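Local coordinates for hypothetical protein PH0435 (Pyrococcus horikoshii, PDB 2YV4), which belongs to the Sua5 family and probably makes threonylcarbamoyl-AMP for tRNA modification, the part studied here being its C-terminal domain, at residues P2-I7 against D74-E79; V6-G11 against S98-V103; G11-V16 against E79-R84; K19-V24 against E40-D45. All blocks are in the same frame, centred on the assembly; numbering follows the deposited sequence.

Contact 1 of 4, residues P2-I7 against D74-E79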
loop_
_atom_site.group_PDB
_atom_site.type_symbol
_atom_site.label_atom_id
_atom_site.label_comp_id
_atom_site.label_asym_id
_atom_site.label_seq_id
_atom_site.Cartn_x
_atom_site.Cartn_y
_atom_site.Cartn_z
ATOM N N PRO A 2 -8.431 -7.534 -6.281
ATOM C CA PRO A 2 -8.162 -6.268 -6.972
ATOM C C PRO A 2 -7.549 -6.476 -8.358
ATOM O O PRO A 2 -6.827 -7.446 -8.587
ATOM C CB PRO A 2 -7.218 -5.549 -6.010
ATOM C CG PRO A 2 -6.477 -6.674 -5.368
ATOM C CD PRO A 2 -7.567 -7.682 -5.096
ATOM N N ASN A 3 -7.851 -5.565 -9.281
ATOM C CA ASN A 3 -7.322 -5.651 -10.640
ATOM C C ASN A 3 -5.858 -5.222 -10.682
ATOM O O ASN A 3 -5.080 -5.721 -11.492
ATOM C CB ASN A 3 -8.122 -4.759 -11.600
ATOM C CG ASN A 3 -9.598 -5.104 -11.638
ATOM O OD1 ASN A 3 -9.977 -6.270 -11.785
ATOM N ND2 ASN A 3 -10.445 -4.083 -11.521
ATOM N N ALA A 4 -5.486 -4.290 -9.811
ATOM C CA ALA A 4 -4.115 -3.795 -9.772
ATOM C C ALA A 4 -3.165 -4.761 -9.076
ATOM O O ALA A 4 -3.578 -5.574 -8.248
ATOM C CB ALA A 4 -4.071 -2.444 -9.071
ATOM N N GLU A 5 -1.887 -4.671 -9.422
ATOM C CA GLU A 5 -0.879 -5.511 -8.788
ATOM C C GLU A 5 -0.754 -4.950 -7.374
ATOM O O GLU A 5 -0.785 -3.737 -7.183
ATOM C CB GLU A 5 0.468 -5.374 -9.500
ATOM C CG GLU A 5 1.553 -6.298 -8.955
ATOM C CD GLU A 5 2.955 -5.871 -9.364
ATOM O OE1 GLU A 5 3.118 -5.338 -10.483
ATOM O OE2 GLU A 5 3.896 -6.083 -8.570
ATOM N N VAL A 6 -0.626 -5.823 -6.382
ATOM C CA VAL A 6 -0.501 -5.358 -5.013
ATOM C C VAL A 6 0.906 -5.616 -4.481
ATOM O O VAL A 6 1.450 -6.717 -4.623
ATOM C CB VAL A 6 -1.554 -6.038 -4.113
ATOM C CG1 VAL A 6 -1.350 -5.641 -2.656
ATOM C CG2 VAL A 6 -2.952 -5.631 -4.582
ATOM N N ILE A 7 1.502 -4.579 -3.905
ATOM C CA ILE A 7 2.841 -4.676 -3.338
ATOM C C ILE A 7 2.806 -4.185 -1.900
ATOM O O ILE A 7 2.442 -3.038 -1.638
ATOM C CB ILE A 7 3.859 -3.794 -4.089
ATOM C CG1 ILE A 7 3.934 -4.203 -5.561
ATOM C CG2 ILE A 7 5.227 -3.908 -3.416
ATOM C CD1 ILE A 7 4.891 -3.358 -6.374
ATOM N N ASP A 74 -2.566 0.990 -11.813
ATOM C CA ASP A 74 -1.848 -0.193 -12.291
ATOM C C ASP A 74 -1.226 -0.988 -11.144
ATOM O O ASP A 74 -1.245 -2.223 -11.144
ATOM C CB ASP A 74 -0.741 0.220 -13.264
ATOM C CG ASP A 74 -1.278 0.930 -14.488
ATOM O OD1 ASP A 74 -2.150 0.351 -15.171
ATOM O OD2 ASP A 74 -0.830 2.063 -14.765
ATOM N N VAL A 75 -0.668 -0.272 -10.171
ATOM C CA VAL A 75 -0.037 -0.906 -9.019
ATOM C C VAL A 75 -0.438 -0.207 -7.723
ATOM O O VAL A 75 -0.478 1.022 -7.654
ATOM C CB VAL A 75 1.503 -0.874 -9.144
ATOM C CG1 VAL A 75 2.150 -1.533 -7.930
ATOM C CG2 VAL A 75 1.928 -1.578 -10.422
ATOM N N VAL A 76 -0.744 -1.004 -6.704
ATOM C CA VAL A 76 -1.135 -0.486 -5.401
ATOM C C VAL A 76 -0.080 -0.890 -4.385
ATOM O O VAL A 76 0.245 -2.065 -4.256
ATOM C CB VAL A 76 -2.502 -1.066 -4.940
ATOM C CG1 VAL A 76 -2.800 -0.639 -3.501
ATOM C CG2 VAL A 76 -3.612 -0.582 -5.858
ATOM N N ILE A 77 0.467 0.088 -3.678
ATOM C CA ILE A 77 1.465 -0.195 -2.653
ATOM C C ILE A 77 0.761 -0.073 -1.315
ATOM O O ILE A 77 0.167 0.963 -1.010
ATOM C CB ILE A 77 2.627 0.815 -2.694
ATOM C CG1 ILE A 77 3.351 0.720 -4.041
ATOM C CG2 ILE A 77 3.590 0.546 -1.536
ATOM C CD1 ILE A 77 4.409 1.804 -4.251
ATOM N N ALA A 78 0.793 -1.144 -0.531
ATOM C CA ALA A 78 0.166 -1.130 0.782
ATOM C C ALA A 78 1.276 -1.017 1.814
ATOM O O ALA A 78 2.174 -1.847 1.861
ATOM C CB ALA A 78 -0.641 -2.411 1.004
ATOM N N GLU A 79 1.210 0.034 2.618
ATOM C CA GLU A 79 2.191 0.298 3.663
ATOM C C GLU A 79 2.031 -0.735 4.784
ATOM O O GLU A 79 0.960 -0.843 5.372
ATOM C CB GLU A 79 1.950 1.707 4.203
ATOM C CG GLU A 79 3.013 2.263 5.114
ATOM C CD GLU A 79 2.667 3.670 5.565
ATOM O OE1 GLU A 79 2.394 4.520 4.685
ATOM O OE2 GLU A 79 2.660 3.925 6.790
#
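Glu5, Val6 and Ile7 run beside Val75, Val76 and Ile77 as two inner neighbours of a parallel sheet with helices on both faces, a three-layer alpha/beta/alpha fold, their axes 4.7 Å apart and 23° from parallel. Glu5 and Ile7 turn both N-H and C=O to the other strand. Glu5 N gives to Asp74 O at 3.1 Å and Glu5 O takes Val76 N at 2.8 Å, a nearly straight bond. Ile7 N then reaches Val76 O at 2.8 Å. On the face carrying Glu5, Ile7 and Val75, CG1 of Val75 lies anti to its backbone N (chi1 180°) and meets Ile7 CD1 at 3.6 Å, while its other methyl, CG2, lies alongside the Glu5 chain, 3.9 Å from Glu5 OE1. Leu27 of helix 13-29 covers Val75 and Ile77 there. An alanine at Val75 would probably open a gap beside Ile7 CD1 and leave the Glu5 chain freer to turn. On the reverse face Ala4 CB packs against Val76 CG2, and Val76 also touches Leu65 and Met68 of helix 54-70. At the far end Ile7 O is approached twice: Ala78 N bonds to it at 2.7 Å, tilted 22° from the carbonyl plane, and Ile77 CA adds a C-H···O contact at 3.2 Å.

Contact 2 of 4, residues V6-G11 against S98-V103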
loop_
_atom_site.group_PDB
_atom_site.type_symbol
_atom_site.label_atom_id
_atom_site.label_comp_id
_atom_site.label_asym_id
_atom_site.label_seq_id
_atom_site.Cartn_x
_atom_site.Cartn_y
_atom_site.Cartn_z
ATOM N N VAL A 6 -0.626 -5.823 -6.382
ATOM C CA VAL A 6 -0.501 -5.358 -5.013
ATOM C C VAL A 6 0.906 -5.616 -4.481
ATOM O O VAL A 6 1.450 -6.717 -4.623
ATOM C CB VAL A 6 -1.554 -6.038 -4.113
ATOM C CG1 VAL A 6 -1.350 -5.641 -2.656
ATOM C CG2 VAL A 6 -2.952 -5.631 -4.582
ATOM N N ILE A 7 1.502 -4.579 -3.905
ATOM C CA ILE A 7 2.841 -4.676 -3.338
ATOM C C ILE A 7 2.806 -4.185 -1.900
ATOM O O ILE A 7 2.442 -3.038 -1.638
ATOM C CB ILE A 7 3.859 -3.794 -4.089
ATOM C CG1 ILE A 7 3.934 -4.203 -5.561
ATOM C CG2 ILE A 7 5.227 -3.908 -3.416
ATOM C CD1 ILE A 7 4.891 -3.358 -6.374
ATOM N N VAL A 8 3.184 -5.055 -0.970
ATOM C CA VAL A 8 3.216 -4.691 0.438
ATOM C C VAL A 8 4.661 -4.372 0.821
ATOM O O VAL A 8 5.550 -5.203 0.643
ATOM C CB VAL A 8 2.714 -5.853 1.323
ATOM C CG1 VAL A 8 2.763 -5.446 2.795
ATOM C CG2 VAL A 8 1.313 -6.246 0.914
ATOM N N VAL A 9 4.899 -3.164 1.325
ATOM C CA VAL A 9 6.244 -2.776 1.745
ATOM C C VAL A 9 6.279 -2.829 3.272
ATOM O O VAL A 9 5.580 -2.071 3.954
ATOM C CB VAL A 9 6.604 -1.360 1.259
ATOM C CG1 VAL A 9 7.982 -0.956 1.796
ATOM C CG2 VAL A 9 6.605 -1.330 -0.264
ATOM N N GLU A 10 7.098 -3.731 3.802
ATOM C CA GLU A 10 7.191 -3.928 5.246
ATOM C C GLU A 10 8.532 -3.589 5.879
ATOM O O GLU A 10 9.567 -3.547 5.209
ATOM C CB GLU A 10 6.834 -5.379 5.578
ATOM C CG GLU A 10 7.421 -6.365 4.590
ATOM C CD GLU A 10 7.571 -7.757 5.161
ATOM O OE1 GLU A 10 6.554 -8.355 5.575
ATOM O OE2 GLU A 10 8.719 -8.254 5.188
ATOM N N GLY A 11 8.500 -3.374 7.187
ATOM C CA GLY A 11 9.702 -3.041 7.926
ATOM C C GLY A 11 9.412 -1.925 8.907
ATOM O O GLY A 11 8.255 -1.524 9.060
ATOM N N SER A 98 -5.333 -14.445 -3.657
ATOM C CA SER A 98 -5.412 -13.474 -4.744
ATOM C C SER A 98 -4.024 -13.159 -5.311
ATOM O O SER A 98 -3.843 -13.072 -6.530
ATOM C CB SER A 98 -6.089 -12.190 -4.251
ATOM O OG SER A 98 -5.467 -11.698 -3.079
ATOM N N GLY A 99 -3.053 -12.973 -4.423
ATOM C CA GLY A 99 -1.696 -12.697 -4.865
ATOM C C GLY A 99 -1.152 -11.301 -4.624
ATOM O O GLY A 99 -1.772 -10.307 -5.000
ATOM N N TYR A 100 0.019 -11.230 -3.993
ATOM C CA TYR A 100 0.671 -9.953 -3.739
ATOM C C TYR A 100 2.169 -10.114 -3.534
ATOM O O TYR A 100 2.650 -11.177 -3.154
ATOM C CB TYR A 100 0.048 -9.229 -2.534
ATOM C CG TYR A 100 0.203 -9.906 -1.186
ATOM C CD1 TYR A 100 -0.815 -10.698 -0.665
ATOM C CD2 TYR A 100 1.349 -9.715 -0.411
ATOM C CE1 TYR A 100 -0.707 -11.279 0.596
ATOM C CE2 TYR A 100 1.472 -10.301 0.852
ATOM C CZ TYR A 100 0.434 -11.079 1.348
ATOM O OH TYR A 100 0.532 -11.657 2.594
ATOM N N LYS A 101 2.907 -9.051 -3.817
ATOM C CA LYS A 101 4.353 -9.054 -3.669
ATOM C C LYS A 101 4.739 -8.452 -2.327
ATOM O O LYS A 101 4.050 -7.577 -1.809
ATOM C CB LYS A 101 4.981 -8.233 -4.793
ATOM C CG LYS A 101 6.496 -8.111 -4.741
ATOM C CD LYS A 101 6.956 -7.200 -5.882
ATOM C CE LYS A 101 8.463 -7.152 -6.015
ATOM N NZ LYS A 101 8.864 -6.194 -7.078
ATOM N N ILE A 102 5.842 -8.924 -1.763
ATOM C CA ILE A 102 6.312 -8.398 -0.490
ATOM C C ILE A 102 7.707 -7.830 -0.689
ATOM O O ILE A 102 8.612 -8.525 -1.152
ATOM C CB ILE A 102 6.363 -9.489 0.597
ATOM C CG1 ILE A 102 4.952 -10.023 0.855
ATOM C CG2 ILE A 102 6.959 -8.922 1.883
ATOM C CD1 ILE A 102 4.899 -11.136 1.878
ATOM N N VAL A 103 7.866 -6.559 -0.341
ATOM C CA VAL A 103 9.142 -5.875 -0.473
ATOM C C VAL A 103 9.639 -5.435 0.896
ATOM O O VAL A 103 8.942 -4.724 1.619
ATOM C CB VAL A 103 9.011 -4.630 -1.373
ATOM C CG1 VAL A 103 10.346 -3.916 -1.472
ATOM C CG2 VAL A 103 8.530 -5.037 -2.753
HETATM O O HOH W 1 -1.032 -8.564 -6.975
#
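Val6 starts the pairing with Lys101, whose N donates to Val6 O at 2.9 Å. Just ahead of that bond a water takes the place of a direct one, accepting from Val6 N at 2.8 Å and donating to Gly99 O at 2.7 Å, so that the two chains are bridged where they begin to part. CG1 of Val6 also rests on Tyr100 CB. Ile7 turns to the opposite face of the sheet, and its CG2, anti to the backbone N, touches Val103 CG2 at 3.6 Å. Val8 uses both backbone groups: its N bonds to Lys101 O, and its O receives Val103 N at 2.9 Å, both nearly straight. Val8 CG2 comes obliquely to the Tyr100 ring, 3.7 Å from CD2. Val9 CA makes a C-H···O contact with Val103 O, and the same oxygen accepts Glu10 N at 3.0 Å. With chi1 at 41°, Glu10 CG sits between backbone N and carbonyl carbon, and CD beyond it lies 3.5 Å from Ile102 CG2. Strand 101-104 is an outermost strand of the parallel sheet within this chain, with strand 75-81 on the other side of strand 5-11. Helix 13-29 covers the Val9 face through Val16, Ile20 and Leu23; on the other face Leu94 packs on Val6, Val8 and Tyr100, and Met91 of helix 86-93 on Glu10, Tyr100 and Ile102.

Contact 3 of 4, residues G11-V16 against E79-R84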
loop_
_atom_site.group_PDB
_atom_site.type_symbol
_atom_site.label_atom_id
_atom_site.label_comp_id
_atom_site.label_asym_id
_atom_site.label_seq_id
_atom_site.Cartn_x
_atom_site.Cartn_y
_atom_site.Cartn_z
ATOM N N GLY A 11 8.500 -3.374 7.187
ATOM C CA GLY A 11 9.702 -3.041 7.926
ATOM C C GLY A 11 9.412 -1.925 8.907
ATOM O O GLY A 11 8.255 -1.524 9.060
ATOM N N PRO A 12 10.433 -1.409 9.609
ATOM C CA PRO A 12 10.168 -0.322 10.559
ATOM C C PRO A 12 9.644 0.884 9.787
ATOM O O PRO A 12 10.045 1.111 8.642
ATOM C CB PRO A 12 11.536 -0.078 11.204
ATOM C CG PRO A 12 12.503 -0.502 10.129
ATOM C CD PRO A 12 11.863 -1.761 9.588
ATOM N N ARG A 13 8.750 1.649 10.410
ATOM C CA ARG A 13 8.156 2.808 9.755
ATOM C C ARG A 13 9.140 3.729 9.039
ATOM O O ARG A 13 8.898 4.132 7.900
ATOM C CB ARG A 13 7.343 3.638 10.749
ATOM C CG ARG A 13 6.691 4.854 10.093
ATOM C CD ARG A 13 5.973 5.745 11.085
ATOM N NE ARG A 13 4.933 5.034 11.817
ATOM C CZ ARG A 13 5.064 4.588 13.061
ATOM N NH1 ARG A 13 6.198 4.785 13.722
ATOM N NH2 ARG A 13 4.059 3.949 13.644
ATOM N N GLU A 14 10.246 4.067 9.697
ATOM C CA GLU A 14 11.235 4.960 9.092
ATOM C C GLU A 14 11.701 4.466 7.724
ATOM O O GLU A 14 11.738 5.237 6.761
ATOM C CB GLU A 14 12.449 5.126 10.018
ATOM C CG GLU A 14 13.554 6.006 9.434
ATOM C CD GLU A 14 14.724 6.208 10.388
ATOM O OE1 GLU A 14 15.330 5.201 10.822
ATOM O OE2 GLU A 14 15.042 7.378 10.698
ATOM N N LYS A 15 12.058 3.185 7.648
ATOM C CA LYS A 15 12.524 2.581 6.404
ATOM C C LYS A 15 11.408 2.412 5.381
ATOM O O LYS A 15 11.627 2.569 4.180
ATOM C CB LYS A 15 13.151 1.209 6.666
ATOM C CG LYS A 15 14.555 1.240 7.255
ATOM C CD LYS A 15 15.237 -0.108 7.065
ATOM C CE LYS A 15 16.672 -0.092 7.569
ATOM N NZ LYS A 15 16.744 0.129 9.039
ATOM N N VAL A 16 10.215 2.070 5.852
ATOM C CA VAL A 16 9.098 1.879 4.943
ATOM C C VAL A 16 8.796 3.172 4.189
ATOM O O VAL A 16 8.621 3.162 2.974
ATOM C CB VAL A 16 7.843 1.407 5.701
ATOM C CG1 VAL A 16 6.625 1.486 4.795
ATOM C CG2 VAL A 16 8.042 -0.030 6.188
ATOM N N GLU A 79 1.210 0.034 2.618
ATOM C CA GLU A 79 2.191 0.298 3.663
ATOM C C GLU A 79 2.031 -0.735 4.784
ATOM O O GLU A 79 0.960 -0.843 5.372
ATOM C CB GLU A 79 1.950 1.707 4.203
ATOM C CG GLU A 79 3.013 2.263 5.114
ATOM C CD GLU A 79 2.667 3.670 5.565
ATOM O OE1 GLU A 79 2.394 4.520 4.685
ATOM O OE2 GLU A 79 2.660 3.925 6.790
ATOM N N GLY A 80 3.089 -1.494 5.070
ATOM C CA GLY A 80 3.016 -2.497 6.122
ATOM C C GLY A 80 4.098 -2.324 7.177
ATOM O O GLY A 80 5.060 -3.098 7.214
ATOM N N VAL A 81 3.946 -1.322 8.041
ATOM C CA VAL A 81 4.945 -1.061 9.075
ATOM C C VAL A 81 4.885 -2.076 10.216
ATOM O O VAL A 81 3.828 -2.646 10.504
ATOM C CB VAL A 81 4.809 0.375 9.655
ATOM C CG1 VAL A 81 4.850 1.399 8.513
ATOM C CG2 VAL A 81 3.515 0.511 10.460
ATOM N N GLU A 82 6.031 -2.305 10.852
ATOM C CA GLU A 82 6.118 -3.255 11.956
ATOM C C GLU A 82 5.397 -2.721 13.183
ATOM O O GLU A 82 4.697 -3.461 13.870
ATOM C CB GLU A 82 7.583 -3.528 12.310
ATOM C CG GLU A 82 8.408 -4.038 11.142
ATOM C CD GLU A 82 9.846 -4.322 11.523
ATOM O OE1 GLU A 82 10.486 -3.443 12.139
ATOM O OE2 GLU A 82 10.339 -5.423 11.201
ATOM N N GLU A 83 5.573 -1.431 13.447
ATOM C CA GLU A 83 4.948 -0.793 14.599
ATOM C C GLU A 83 3.441 -1.023 14.670
ATOM O O GLU A 83 2.731 -0.884 13.677
ATOM C CB GLU A 83 5.238 0.714 14.594
ATOM C CG GLU A 83 6.678 1.077 14.938
ATOM C CD GLU A 83 7.602 1.117 13.732
ATOM O OE1 GLU A 83 7.240 0.571 12.665
ATOM O OE2 GLU A 83 8.704 1.694 13.858
ATOM N N ARG A 84 2.966 -1.375 15.860
ATOM C CA ARG A 84 1.550 -1.627 16.105
ATOM C C ARG A 84 0.936 -2.744 15.266
ATOM O O ARG A 84 -0.282 -2.818 15.125
ATOM C CB ARG A 84 0.747 -0.341 15.917
ATOM C CG ARG A 84 1.045 0.709 16.973
ATOM C CD ARG A 84 0.169 1.932 16.801
ATOM N NE ARG A 84 0.505 2.974 17.763
ATOM C CZ ARG A 84 -0.037 4.187 17.768
ATOM N NH1 ARG A 84 -0.947 4.510 16.859
ATOM N NH2 ARG A 84 0.335 5.077 18.680
HETATM O O HOH W 2 2.048 2.191 13.497
#
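Arg13 N donates to Glu83 OE1 at 2.9 Å, meeting the oxygen on its syn side and 19° out of the carboxylate plane; Glu83 OE2 adds a weak second bond at 3.4 Å. The Glu83 chain is bent at chi2 (88°), which swings CD toward this N-H. Glu83 OE1 also lies over one face of the Arg13 guanidinium, the two planes 38° apart. Arg13 NH1 is 4.0 Å from Glu83 OE2, a long salt bridge of charges alone. An alanine at Glu83 would probably leave Arg13 N without this acceptor and the guanidinium face without its carboxylate. The Glu83 carboxylate thus accepts from a backbone N-H in the first turn of helix 13-29, whose N-cap is Pro12, where strand 5-11 turns into the helix at the C-terminal edge of the parallel sheet. The strand pairing ends here: Glu82 N reaches Gly11 O at 3.0 Å from above the carbonyl plane, and Gly11 N makes only a weak bond to Gly80 O. Farther in, Val81 CG1 lies 3.8 Å from Arg13 CA and also meets Val16 CB, the two valines crossing at about a right angle. Val16 CG1 packs on Glu79 CG at 3.7 Å, and the carboxylate beyond that carbon is bound by Tyr42 OH and Ser39 OG.

Contact 4 of 4, residues K19-V24 against E40-D45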
loop_
_atom_site.group_PDB
_atom_site.type_symbol
_atom_site.label_atom_id
_atom_site.label_comp_id
_atom_site.label_asym_id
_atom_site.label_seq_id
_atom_site.Cartn_x
_atom_site.Cartn_y
_atom_site.Cartn_z
ATOM N N LYS A 19 11.315 3.625 1.476
ATOM C CA LYS A 19 11.170 2.631 0.419
ATOM C C LYS A 19 9.962 2.943 -0.466
ATOM O O LYS A 19 10.058 2.899 -1.696
ATOM C CB LYS A 19 11.044 1.233 1.034
ATOM C CG LYS A 19 10.808 0.104 0.023
ATOM C CD LYS A 19 11.937 -0.025 -1.000
ATOM C CE LYS A 19 13.259 -0.410 -0.354
ATOM N NZ LYS A 19 14.312 -0.647 -1.386
ATOM N N ILE A 20 8.827 3.268 0.149
ATOM C CA ILE A 20 7.636 3.592 -0.632
ATOM C C ILE A 20 7.892 4.802 -1.535
ATOM O O ILE A 20 7.552 4.786 -2.719
ATOM C CB ILE A 20 6.415 3.881 0.279
ATOM C CG1 ILE A 20 6.006 2.593 1.000
ATOM C CG2 ILE A 20 5.246 4.411 -0.556
ATOM C CD1 ILE A 20 4.855 2.752 1.960
ATOM N N THR A 21 8.496 5.846 -0.974
ATOM C CA THR A 21 8.802 7.049 -1.746
ATOM C C THR A 21 9.598 6.659 -2.990
ATOM O O THR A 21 9.317 7.127 -4.096
ATOM C CB THR A 21 9.638 8.036 -0.918
ATOM O OG1 THR A 21 8.944 8.333 0.299
ATOM C CG2 THR A 21 9.876 9.329 -1.699
ATOM N N GLU A 22 10.580 5.783 -2.789
ATOM C CA GLU A 22 11.443 5.297 -3.858
ATOM C C GLU A 22 10.659 4.538 -4.926
ATOM O O GLU A 22 10.803 4.811 -6.117
ATOM C CB GLU A 22 12.528 4.382 -3.274
ATOM C CG GLU A 22 13.487 3.790 -4.299
ATOM C CD GLU A 22 14.316 2.643 -3.731
ATOM O OE1 GLU A 22 15.225 2.152 -4.434
ATOM O OE2 GLU A 22 14.055 2.224 -2.584
ATOM N N LEU A 23 9.833 3.588 -4.496
ATOM C CA LEU A 23 9.035 2.787 -5.418
ATOM C C LEU A 23 8.060 3.615 -6.257
ATOM O O LEU A 23 7.901 3.368 -7.454
ATOM C CB LEU A 23 8.259 1.704 -4.656
ATOM C CG LEU A 23 9.052 0.483 -4.180
ATOM C CD1 LEU A 23 8.158 -0.406 -3.326
ATOM C CD2 LEU A 23 9.583 -0.293 -5.384
ATOM N N VAL A 24 7.391 4.577 -5.628
ATOM C CA VAL A 24 6.452 5.426 -6.344
ATOM C C VAL A 24 7.163 6.109 -7.518
ATOM O O VAL A 24 6.695 6.053 -8.657
ATOM C CB VAL A 24 5.838 6.482 -5.401
ATOM C CG1 VAL A 24 5.137 7.574 -6.205
ATOM C CG2 VAL A 24 4.836 5.804 -4.460
ATOM N N GLU A 40 0.366 8.095 4.419
ATOM C CA GLU A 40 0.523 9.287 3.584
ATOM C C GLU A 40 0.707 8.871 2.122
ATOM O O GLU A 40 0.957 7.705 1.834
ATOM C CB GLU A 40 1.698 10.149 4.054
ATOM C CG GLU A 40 3.036 9.446 4.095
ATOM C CD GLU A 40 4.140 10.362 4.583
ATOM O OE1 GLU A 40 4.404 11.378 3.910
ATOM O OE2 GLU A 40 4.738 10.072 5.641
ATOM N N SER A 41 0.595 9.827 1.206
ATOM C CA SER A 41 0.685 9.540 -0.222
ATOM C C SER A 41 2.051 9.243 -0.806
ATOM O O SER A 41 2.156 8.451 -1.740
ATOM C CB SER A 41 0.084 10.690 -1.024
ATOM O OG SER A 41 1.001 11.769 -1.092
ATOM N N TYR A 42 3.092 9.882 -0.281
ATOM C CA TYR A 42 4.437 9.690 -0.816
ATOM C C TYR A 42 4.385 10.136 -2.273
ATOM O O TYR A 42 5.158 9.676 -3.117
ATOM C CB TYR A 42 4.847 8.222 -0.725
ATOM C CG TYR A 42 4.776 7.675 0.678
ATOM C CD1 TYR A 42 5.691 8.075 1.652
ATOM C CD2 TYR A 42 3.774 6.778 1.040
ATOM C CE1 TYR A 42 5.605 7.590 2.965
ATOM C CE2 TYR A 42 3.677 6.289 2.337
ATOM C CZ TYR A 42 4.591 6.699 3.294
ATOM O OH TYR A 42 4.468 6.231 4.581
ATOM N N ASN A 43 3.443 11.032 -2.549
ATOM C CA ASN A 43 3.230 11.588 -3.881
ATOM C C ASN A 43 2.788 10.602 -4.956
ATOM O O ASN A 43 3.116 10.776 -6.135
ATOM C CB ASN A 43 4.478 12.321 -4.358
ATOM C CG ASN A 43 4.224 13.785 -4.575
ATOM O OD1 ASN A 43 3.367 14.163 -5.375
ATOM N ND2 ASN A 43 4.955 14.630 -3.853
ATOM N N ALA A 44 2.056 9.569 -4.558
ATOM C CA ALA A 44 1.562 8.607 -5.532
ATOM C C ALA A 44 0.478 9.329 -6.333
ATOM O O ALA A 44 0.154 10.479 -6.037
ATOM C CB ALA A 44 0.977 7.399 -4.828
ATOM N N ASP A 45 -0.072 8.665 -7.345
ATOM C CA ASP A 45 -1.132 9.264 -8.159
ATOM C C ASP A 45 -2.465 9.199 -7.418
ATOM O O ASP A 45 -3.371 9.988 -7.681
ATOM C CB ASP A 45 -1.287 8.518 -9.487
ATOM C CG ASP A 45 -0.058 8.611 -10.353
ATOM O OD1 ASP A 45 0.366 9.746 -10.664
ATOM O OD2 ASP A 45 0.483 7.553 -10.722
HETATM O O HOH W 3 7.531 9.430 -4.401
#
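Tyr42 takes up a left-handed backbone conformation (phi 60°, psi 26°) in the type I' turn from Ser41 to Ala44, and its ring is held between aliphatic carbons on opposite faces. Ile20 CB stands over one face in a CH-pi contact, 4.1 Å from the ring centroid and 14° off the normal; Glu40 CG, offset toward the rim, covers the other. Ile20 CG2 and CD1 reach past the rim on the CD2-CE2 side, CG2 lying 3.2 Å from Tyr42 CD2 and CD1 3.7 Å from Tyr42 CE2. Thr21 OG1 approaches obliquely, 3.5 Å from Tyr42 CD1, while bonding to Lys17 O one turn back in the helix. The hydroxyl of Tyr42 is held in place by two bonds, to Lys17 NZ and to Glu79. No direct hydrogen bond joins the two segments; instead a water donates to Thr21 O at 2.9 Å and to Tyr42 O at 2.7 Å, bridging the two carbonyls. One turn further along the helix, Val24 CG1 packs against Ala44 CA at 3.8 Å. The turn itself is closed by Ala44 N bonding to Ser41 O. Helix 13-29 here lies on one face of the parallel sheet, as the helix of the beta-alpha-beta crossover that passes over strand 75-81 from strand 5-11 to strand 34-38, and the loop 40-45 that leads on to strand 46-49 folds back against its flank.

In the fold
From the N terminus, strand 5-11 enters contact 1 and contact 2 in succession, pairing with strand 75-81 on one side and with strand 101-104 on the other; the two share Val6 and Ile7. The chain then turns into helix 13-29, whose start is tied to the end of strand 75-81 by contact 3. Contacts 1 and 3 cross along the sequence, their centres about 17 Å apart on opposite sides of the chain's centre. Contact 4, between the same helix and the loop after strand 34-38, closes the shortest loop and nests inside each of the other three. Contact 2 closes the longest and encloses contact 3. Together they tie three strands of the sheet to helix 13-29 and its flanking loop.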